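Local structure of hydrolase, HAD superfamily, subfamily III A (Legionella pneumophila, 3N1U) at residues Q64-D77 / I85-Y99. The protein probably hydrolyses 3-deoxy-D-manno-octulosonate 8-phosphate to 3-deoxy-D-manno-octulosonate and phosphate, a magnesium-dependent step of lipopolysaccharide biosynthesis. Sequence-based numbering, arbitrary orientation. Where two conformers were deposited one is given.
Sequences QVAIITTAQNAVVD and ITHYYKGQVDKRSAY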
# COMPACT_ATOMS: atom_id res chain seq x y z
N GLN A 64 2.73 -2.62 -30.79
CA GLN A 64 2.78 -3.91 -30.13
C GLN A 64 3.31 -3.82 -28.68
O GLN A 64 3.96 -2.85 -28.27
CB GLN A 64 3.53 -4.96 -30.96
CG GLN A 64 3.51 -6.36 -30.34
CD GLN A 64 2.10 -6.95 -30.23
OE1 GLN A 64 1.27 -6.56 -29.37
NE2 GLN A 64 1.83 -7.93 -31.07
N VAL A 65 2.91 -4.82 -27.90
CA VAL A 65 3.32 -4.90 -26.51
C VAL A 65 3.94 -6.25 -26.24
O VAL A 65 3.43 -7.27 -26.71
CB VAL A 65 2.10 -4.67 -25.56
CG1 VAL A 65 2.53 -4.97 -24.07
CG2 VAL A 65 1.60 -3.23 -25.71
N ALA A 66 5.03 -6.27 -25.47
CA ALA A 66 5.65 -7.51 -25.04
C ALA A 66 6.13 -7.44 -23.60
O ALA A 66 6.42 -6.35 -23.07
CB ALA A 66 6.85 -7.80 -25.97
N ILE A 67 6.26 -8.60 -22.97
CA ILE A 67 6.80 -8.69 -21.62
C ILE A 67 8.07 -9.58 -21.60
O ILE A 67 8.12 -10.61 -22.26
CB ILE A 67 5.75 -9.23 -20.62
CG1 ILE A 67 5.08 -8.06 -19.85
CG2 ILE A 67 6.43 -10.16 -19.54
CD1 ILE A 67 4.15 -7.14 -20.75
N ILE A 68 9.08 -9.18 -20.82
CA ILE A 68 10.24 -10.06 -20.58
C ILE A 68 10.46 -10.04 -19.07
O ILE A 68 10.74 -8.99 -18.47
CB ILE A 68 11.55 -9.60 -21.31
CG1 ILE A 68 11.33 -9.49 -22.81
CG2 ILE A 68 12.72 -10.57 -20.97
CD1 ILE A 68 12.56 -8.99 -23.62
N THR A 69 10.31 -11.20 -18.46
CA THR A 69 10.34 -11.25 -16.99
C THR A 69 11.19 -12.42 -16.48
O THR A 69 11.30 -13.46 -17.18
CB THR A 69 8.89 -11.36 -16.38
OG1 THR A 69 9.01 -11.44 -14.96
CG2 THR A 69 8.18 -12.62 -16.86
N THR A 70 11.77 -12.23 -15.28
CA THR A 70 12.38 -13.33 -14.53
C THR A 70 11.34 -14.21 -13.82
O THR A 70 11.57 -15.42 -13.60
CB THR A 70 13.44 -12.79 -13.53
OG1 THR A 70 14.38 -11.99 -14.27
CG2 THR A 70 14.21 -13.97 -12.80
N ALA A 71 10.17 -13.62 -13.50
CA ALA A 71 9.07 -14.36 -12.87
C ALA A 71 8.72 -15.59 -13.73
O ALA A 71 8.79 -15.53 -14.96
CB ALA A 71 7.81 -13.44 -12.64
N GLN A 72 8.37 -16.70 -13.08
CA GLN A 72 8.01 -17.95 -13.77
C GLN A 72 6.60 -18.41 -13.40
O GLN A 72 6.09 -19.35 -13.96
CB GLN A 72 8.97 -19.08 -13.38
CG GLN A 72 10.34 -19.03 -14.06
CD GLN A 72 11.24 -20.21 -13.71
OE1 GLN A 72 11.25 -20.69 -12.58
NE2 GLN A 72 12.03 -20.66 -14.71
N ASN A 73 5.99 -17.77 -12.42
CA ASN A 73 4.76 -18.36 -11.89
C ASN A 73 3.52 -18.09 -12.79
O ASN A 73 3.57 -17.23 -13.67
CB ASN A 73 4.55 -17.88 -10.45
CG ASN A 73 4.48 -16.36 -10.38
OD1 ASN A 73 3.44 -15.80 -10.68
ND2 ASN A 73 5.59 -15.71 -10.06
N ALA A 74 2.45 -18.83 -12.57
CA ALA A 74 1.24 -18.75 -13.37
C ALA A 74 0.45 -17.42 -13.21
O ALA A 74 -0.32 -17.08 -14.10
CB ALA A 74 0.34 -19.96 -13.12
N VAL A 75 0.66 -16.67 -12.12
CA VAL A 75 0.11 -15.29 -12.08
C VAL A 75 0.38 -14.51 -13.39
O VAL A 75 -0.50 -13.83 -13.91
CB VAL A 75 0.71 -14.48 -10.89
CG1 VAL A 75 0.22 -13.00 -10.95
CG2 VAL A 75 0.32 -15.12 -9.57
N VAL A 76 1.62 -14.58 -13.89
CA VAL A 76 2.03 -13.84 -15.07
C VAL A 76 1.17 -14.28 -16.27
O VAL A 76 0.64 -13.45 -16.98
CB VAL A 76 3.56 -14.01 -15.34
CG1 VAL A 76 3.97 -13.39 -16.69
CG2 VAL A 76 4.38 -13.41 -14.13
N ASP A 77 1.01 -15.60 -16.47
CA ASP A 77 0.23 -16.13 -17.59
C ASP A 77 -1.21 -15.65 -17.54
O ASP A 77 -1.79 -15.23 -18.59
CB ASP A 77 0.28 -17.66 -17.60
CG ASP A 77 1.70 -18.18 -17.66
OD1 ASP A 77 2.39 -18.00 -18.71
OD2 ASP A 77 2.13 -18.79 -16.68
N ILE A 85 -2.00 -10.11 -24.33
CA ILE A 85 -0.60 -9.95 -24.71
C ILE A 85 -0.03 -11.30 -25.07
O ILE A 85 0.09 -12.15 -24.18
CB ILE A 85 0.24 -9.36 -23.54
CG1 ILE A 85 -0.16 -7.88 -23.38
CG2 ILE A 85 1.75 -9.51 -23.84
CD1 ILE A 85 0.17 -7.22 -22.08
N THR A 86 0.37 -11.49 -26.33
CA THR A 86 0.90 -12.79 -26.76
C THR A 86 2.44 -12.89 -26.78
O THR A 86 2.99 -13.98 -26.63
CB THR A 86 0.35 -13.23 -28.12
OG1 THR A 86 0.81 -12.32 -29.10
CG2 THR A 86 -1.19 -13.23 -28.09
N HIS A 87 3.13 -11.76 -26.96
CA HIS A 87 4.59 -11.79 -27.00
C HIS A 87 5.13 -11.69 -25.59
O HIS A 87 5.29 -10.58 -25.07
CB HIS A 87 5.11 -10.63 -27.83
CG HIS A 87 4.73 -10.72 -29.28
ND1 HIS A 87 5.38 -11.55 -30.17
CD2 HIS A 87 3.75 -10.12 -29.98
CE1 HIS A 87 4.83 -11.43 -31.36
NE2 HIS A 87 3.84 -10.56 -31.28
N TYR A 88 5.40 -12.83 -24.94
CA TYR A 88 6.03 -12.71 -23.61
C TYR A 88 6.92 -13.85 -23.19
O TYR A 88 6.73 -14.99 -23.64
CB TYR A 88 5.02 -12.38 -22.51
CG TYR A 88 4.10 -13.53 -22.15
CD1 TYR A 88 2.96 -13.78 -22.90
CD2 TYR A 88 4.36 -14.32 -21.04
CE1 TYR A 88 2.07 -14.82 -22.54
CE2 TYR A 88 3.49 -15.38 -20.68
CZ TYR A 88 2.36 -15.62 -21.43
OH TYR A 88 1.51 -16.66 -21.08
N TYR A 89 7.86 -13.52 -22.31
CA TYR A 89 9.00 -14.39 -22.01
C TYR A 89 9.17 -14.43 -20.52
O TYR A 89 9.41 -13.38 -19.89
CB TYR A 89 10.30 -13.87 -22.66
CG TYR A 89 10.25 -13.71 -24.18
CD1 TYR A 89 9.59 -12.64 -24.77
CD2 TYR A 89 10.89 -14.64 -25.03
CE1 TYR A 89 9.53 -12.49 -26.19
CE2 TYR A 89 10.85 -14.50 -26.42
CZ TYR A 89 10.15 -13.43 -26.99
OH TYR A 89 10.09 -13.27 -28.36
N LYS A 90 9.12 -15.64 -19.98
CA LYS A 90 9.14 -15.86 -18.53
C LYS A 90 10.43 -16.58 -18.09
O LYS A 90 11.06 -17.25 -18.91
CB LYS A 90 7.98 -16.78 -18.16
CG LYS A 90 6.62 -16.06 -18.07
CD LYS A 90 5.70 -16.84 -17.17
CE LYS A 90 5.71 -18.31 -17.57
NZ LYS A 90 4.89 -19.14 -16.64
N GLY A 91 10.79 -16.44 -16.82
CA GLY A 91 11.98 -17.12 -16.30
C GLY A 91 13.29 -16.65 -16.87
O GLY A 91 14.26 -17.41 -16.87
N GLN A 92 13.36 -15.42 -17.40
CA GLN A 92 14.59 -14.97 -18.11
C GLN A 92 15.41 -14.25 -17.07
O GLN A 92 14.99 -13.19 -16.58
CB GLN A 92 14.25 -13.99 -19.26
CG GLN A 92 13.24 -14.60 -20.29
CD GLN A 92 13.83 -15.86 -20.98
OE1 GLN A 92 14.88 -15.80 -21.62
NE2 GLN A 92 13.15 -17.00 -20.82
N VAL A 93 16.54 -14.85 -16.68
CA VAL A 93 17.37 -14.27 -15.62
C VAL A 93 18.28 -13.22 -16.25
O VAL A 93 18.34 -12.08 -15.79
CB VAL A 93 18.23 -15.36 -14.92
CG1 VAL A 93 19.40 -14.71 -14.17
CG2 VAL A 93 17.34 -16.22 -14.01
N ASP A 94 19.00 -13.64 -17.29
CA ASP A 94 19.60 -12.71 -18.24
C ASP A 94 18.59 -12.54 -19.39
O ASP A 94 18.16 -13.56 -19.96
CB ASP A 94 20.93 -13.24 -18.79
CG ASP A 94 21.74 -12.17 -19.53
OD1 ASP A 94 21.29 -11.68 -20.59
OD2 ASP A 94 22.84 -11.82 -19.05
N LYS A 95 18.24 -11.29 -19.70
CA LYS A 95 17.11 -10.93 -20.60
C LYS A 95 17.53 -10.65 -22.06
O LYS A 95 16.67 -10.48 -22.93
CB LYS A 95 16.38 -9.71 -20.04
CG LYS A 95 15.71 -9.98 -18.65
CD LYS A 95 14.81 -8.82 -18.22
CE LYS A 95 13.99 -9.21 -16.96
NZ LYS A 95 13.11 -8.09 -16.54
N ARG A 96 18.84 -10.62 -22.31
CA ARG A 96 19.36 -10.21 -23.64
C ARG A 96 18.88 -11.16 -24.71
O ARG A 96 18.52 -10.74 -25.81
CB ARG A 96 20.90 -10.13 -23.62
CG ARG A 96 21.41 -8.95 -22.74
CD ARG A 96 22.92 -8.90 -22.65
NE ARG A 96 23.46 -10.02 -21.89
CZ ARG A 96 24.73 -10.42 -21.93
NH1 ARG A 96 25.61 -9.82 -22.73
NH2 ARG A 96 25.11 -11.45 -21.19
N SER A 97 18.89 -12.46 -24.40
CA SER A 97 18.52 -13.48 -25.40
C SER A 97 17.02 -13.41 -25.77
O SER A 97 16.62 -13.57 -26.94
CB SER A 97 18.90 -14.88 -24.89
OG SER A 97 18.52 -15.82 -25.85
N ALA A 98 16.16 -13.15 -24.79
CA ALA A 98 14.75 -12.96 -25.12
C ALA A 98 14.53 -11.71 -25.99
O ALA A 98 13.68 -11.71 -26.87
CB ALA A 98 13.89 -12.85 -23.82
N TYR A 99 15.22 -10.62 -25.68
CA TYR A 99 15.11 -9.42 -26.50
C TYR A 99 15.50 -9.70 -27.94
O TYR A 99 14.84 -9.24 -28.88
CB TYR A 99 16.01 -8.32 -25.96
CG TYR A 99 16.05 -7.12 -26.91
CD1 TYR A 99 14.99 -6.21 -26.95
CD2 TYR A 99 17.14 -6.90 -27.76
CE1 TYR A 99 15.02 -5.11 -27.83
CE2 TYR A 99 17.17 -5.83 -28.63
CZ TYR A 99 16.11 -4.93 -28.65
OH TYR A 99 16.17 -3.86 -29.51
O HOH W 1 2.06 -9.18 -27.58
O HOH W 2 12.55 -9.65 -14.10
O HOH W 3 16.83 -11.47 -13.38
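The ring of Tyr88 meets Asp77 at its edge: OD1 lies near the ring plane and accepts a hydrogen bond from the phenol OH on its anti lone pair (Tyr88 OH to Asp77 OD1 2.9 Å). The second oxygen of this carboxylate serves Lys90, whose NZ reaches Asp77 OD2 at 2.8 Å on the syn side, so two different donors fix the rotation of the group. Lys90 NZ also binds Gln72 O, from above the carbonyl plane; a bend at chi3 (-49°) turns the amine there after its CD has passed Val76 CG1. Tyr89 carries Ala98 O over one face, offset toward the rim, and Ile67 O at its edge, while its OH bonds to His101. In one of two conformers the Gln64 amide comes to the edge of the His87 ring, a contact that is therefore doubtful.

Between these groups, strands 64-68 and 87-89 run parallel, their axes 6° apart and 4.6 Å at closest approach. Ile67 N gives to His87 O, Tyr89 N to Ile67 O and Thr69 N to Tyr89 O. Ile68 CG2 packs 3.8 Å from Lys95 CG, the two side chains sliding past each other in opposite directions, and as far from Ala98 CB on the following helix. Past the strand ends, Thr69 O accepts a nearly straight bond from Gln92 N (172°), and Thr70 OG1 donates to Gln92 O at 2.7 Å. Extended beyond CG, Lys95 brings NZ to Ile68 O (3.2 Å) and into salt bridges with Asp25, a calcium ligand, and Asp122.

Joined through helix 74-83, the strands form a beta-alpha-beta unit at one margin of the parallel sheet of the HAD fold, and the loop after strand 87-89 brings Lys95 to the metal site.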